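Local atomic coordinates of alginate lyase A1-II' (Sphingomonas sp. A1, PDB entry 2CWS), a protein that probably cleaves the polysaccharide alginate by a lyase (beta-elimination) reaction, as a member of polysaccharide lyase family 7. Residues F51-T56 / N204-T210. Residues are numbered along the deposited sequence; the frame is centred on the assembly and turned at random.
With SO4 (sulfate ion), chain B.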
loop_
_atom_site.group_PDB
_atom_site.type_symbol
_atom_site.label_atom_id
_atom_site.label_comp_id
_atom_site.label_asym_id
_atom_site.label_seq_id
_atom_site.Cartn_x
_atom_site.Cartn_y
_atom_site.Cartn_z
ATOM N N PHE A 51 -8.165 5.820 7.018
ATOM C CA PHE A 51 -7.450 6.695 6.082
ATOM C C PHE A 51 -8.473 7.390 5.207
ATOM O O PHE A 51 -9.254 6.698 4.504
ATOM C CB PHE A 51 -6.547 5.865 5.161
ATOM C CG PHE A 51 -5.499 5.031 5.892
ATOM C CD1 PHE A 51 -4.207 5.535 6.059
ATOM C CD2 PHE A 51 -5.806 3.770 6.362
ATOM C CE1 PHE A 51 -3.238 4.756 6.655
ATOM C CE2 PHE A 51 -4.831 2.999 6.984
ATOM C CZ PHE A 51 -3.532 3.481 7.115
ATOM N N TRP A 52 -8.489 8.727 5.221
ATOM C CA TRP A 52 -9.415 9.502 4.396
ATOM C C TRP A 52 -8.608 10.398 3.453
ATOM O O TRP A 52 -7.635 11.034 3.894
ATOM C CB TRP A 52 -10.369 10.363 5.302
ATOM C CG TRP A 52 -11.207 11.261 4.420
ATOM C CD1 TRP A 52 -12.328 10.845 3.719
ATOM C CD2 TRP A 52 -11.032 12.642 4.075
ATOM N NE1 TRP A 52 -12.840 11.881 2.995
ATOM C CE2 TRP A 52 -12.048 13.021 3.200
ATOM C CE3 TRP A 52 -10.069 13.620 4.490
ATOM C CZ2 TRP A 52 -12.194 14.296 2.660
ATOM C CZ3 TRP A 52 -10.208 14.899 3.959
ATOM C CH2 TRP A 52 -11.261 15.229 3.068
ATOM N N ALA A 53 -9.009 10.437 2.184
ATOM C CA ALA A 53 -8.308 11.325 1.241
ATOM C C ALA A 53 -9.295 11.832 0.201
ATOM O O ALA A 53 -10.045 11.033 -0.380
ATOM C CB ALA A 53 -7.159 10.613 0.523
ATOM N N PRO A 54 -9.296 13.120 -0.077
ATOM C CA PRO A 54 -10.142 13.708 -1.117
ATOM C C PRO A 54 -9.485 13.616 -2.480
ATOM O O PRO A 54 -8.259 13.665 -2.624
ATOM C CB PRO A 54 -10.250 15.182 -0.660
ATOM C CG PRO A 54 -8.893 15.449 -0.055
ATOM C CD PRO A 54 -8.499 14.179 0.668
ATOM N N THR A 55 -10.319 13.576 -3.529
ATOM C CA THR A 55 -9.796 13.450 -4.901
ATOM C C THR A 55 -9.020 14.687 -5.339
ATOM O O THR A 55 -8.194 14.552 -6.262
ATOM C CB THR A 55 -10.902 13.149 -5.938
ATOM O OG1 THR A 55 -11.829 14.245 -5.956
ATOM C CG2 THR A 55 -11.626 11.849 -5.557
ATOM N N THR A 56 -9.245 15.810 -4.675
ATOM C CA THR A 56 -8.508 17.048 -4.999
ATOM C C THR A 56 -7.259 17.214 -4.146
ATOM O O THR A 56 -6.655 18.308 -4.181
ATOM C CB THR A 56 -9.463 18.251 -4.805
ATOM O OG1 THR A 56 -9.980 18.088 -3.450
ATOM C CG2 THR A 56 -10.591 18.232 -5.787
ATOM N N ASN A 204 -4.691 4.206 1.639
ATOM C CA ASN A 204 -5.800 4.656 0.770
ATOM C C ASN A 204 -5.183 5.552 -0.289
ATOM O O ASN A 204 -4.977 6.743 -0.087
ATOM C CB ASN A 204 -6.811 5.403 1.616
ATOM C CG ASN A 204 -7.982 5.965 0.862
ATOM O OD1 ASN A 204 -8.785 6.729 1.525
ATOM N ND2 ASN A 204 -8.108 5.717 -0.386
ATOM N N TYR A 205 -4.934 4.983 -1.485
ATOM C CA TYR A 205 -4.311 5.693 -2.590
ATOM C C TYR A 205 -5.437 5.827 -3.629
ATOM O O TYR A 205 -5.836 4.846 -4.268
ATOM C CB TYR A 205 -3.125 4.894 -3.072
ATOM C CG TYR A 205 -2.379 5.447 -4.284
ATOM C CD1 TYR A 205 -2.331 6.798 -4.589
ATOM C CD2 TYR A 205 -1.676 4.545 -5.069
ATOM C CE1 TYR A 205 -1.594 7.244 -5.677
ATOM C CE2 TYR A 205 -0.939 4.969 -6.161
ATOM C CZ TYR A 205 -0.936 6.325 -6.478
ATOM O OH TYR A 205 -0.196 6.797 -7.533
ATOM N N VAL A 206 -5.981 7.023 -3.742
ATOM C CA VAL A 206 -7.283 7.194 -4.399
ATOM C C VAL A 206 -7.138 7.340 -5.908
ATOM O O VAL A 206 -6.524 8.294 -6.362
ATOM C CB VAL A 206 -7.951 8.467 -3.830
ATOM C CG1 VAL A 206 -9.372 8.606 -4.401
ATOM C CG2 VAL A 206 -7.994 8.448 -2.293
ATOM N N GLN A 207 -7.728 6.385 -6.662
ATOM C CA GLN A 207 -7.556 6.438 -8.124
ATOM C C GLN A 207 -8.657 7.263 -8.774
ATOM O O GLN A 207 -9.437 6.831 -9.601
ATOM C CB GLN A 207 -7.476 5.013 -8.744
ATOM C CG GLN A 207 -6.419 4.150 -8.011
ATOM C CD GLN A 207 -5.039 4.711 -8.129
ATOM O OE1 GLN A 207 -4.414 4.790 -9.195
ATOM N NE2 GLN A 207 -4.480 5.159 -6.976
ATOM N N ASP A 208 -8.697 8.511 -8.344
ATOM C CA ASP A 208 -9.616 9.555 -8.846
ATOM C C ASP A 208 -8.988 10.868 -8.424
ATOM O O ASP A 208 -8.754 11.072 -7.243
ATOM C CB ASP A 208 -10.995 9.389 -8.246
ATOM C CG ASP A 208 -12.067 10.315 -8.775
ATOM O OD1 ASP A 208 -13.264 9.892 -8.791
ATOM O OD2 ASP A 208 -11.706 11.433 -9.184
ATOM N N ASN A 209 -8.673 11.728 -9.401
ATOM C CA ASN A 209 -8.108 13.055 -9.060
ATOM C C ASN A 209 -9.020 14.203 -9.553
ATOM O O ASN A 209 -8.561 15.308 -9.733
ATOM C CB ASN A 209 -6.700 13.253 -9.607
ATOM C CG ASN A 209 -6.602 13.097 -11.073
ATOM O OD1 ASN A 209 -5.430 13.108 -11.575
ATOM N ND2 ASN A 209 -7.667 13.007 -11.823
ATOM N N THR A 210 -10.276 13.846 -9.849
ATOM C CA THR A 210 -11.160 14.784 -10.510
ATOM C C THR A 210 -11.714 15.814 -9.541
ATOM O O THR A 210 -11.789 15.648 -8.297
ATOM C CB THR A 210 -12.331 14.054 -11.177
ATOM O OG1 THR A 210 -13.167 13.468 -10.162
ATOM C CG2 THR A 210 -11.879 12.960 -12.175
HETATM S S SO4 B . 2.914 5.529 -6.952
HETATM O O1 SO4 B . 2.679 4.908 -5.520
HETATM O O2 SO4 B . 4.185 5.131 -7.516
HETATM O O3 SO4 B . 1.906 5.093 -7.844
HETATM O O4 SO4 B . 2.901 6.985 -6.847
#
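Strands 51-54 and 204-206 run nearly parallel, with 16° between their directions and 7.3 Å between their axes at closest approach. They belong to two different sheets and meet through side chains. Beyond the strands the two segments draw together, and the CA atoms of Thr55 and Asn209 are 4.5 Å apart. An inverse gamma turn centred on Gln207 and an Asx turn made by Asp208 bend the second segment here; Asp208 OD2 accepts from Thr210 N at 2.9 Å and from Thr210 OG1 at 2.7 Å.

Ala53 CB packs on Val206 CG2 at 3.6 Å, and CB of Phe51 lies 3.6 Å from CB of Asn204. Thr55 is the most covered residue. Its OG1 donates a hydrogen bond to Thr210 O (2.7 Å), tying the two loops together. A CA-H...O contact joins Asn209 CA to Thr55 O at 3.2 Å. Tyr205 points away from this interface; its OH donates to sulfate O3 at 2.7 Å, and Arg67 and His112 also bind this ion, probably from the crystallisation liquor.

The contact joins the two facing sheets of the concanavalin-like beta-sandwich near one end. Ala53 pairs with Ala216 of strand 215-228 in one sheet, and Asn204 with Ser68 of strand 67-72 in the other. Pro101, in the loop between strands 88-99 and 106-114, touches both Thr55 and Asp208.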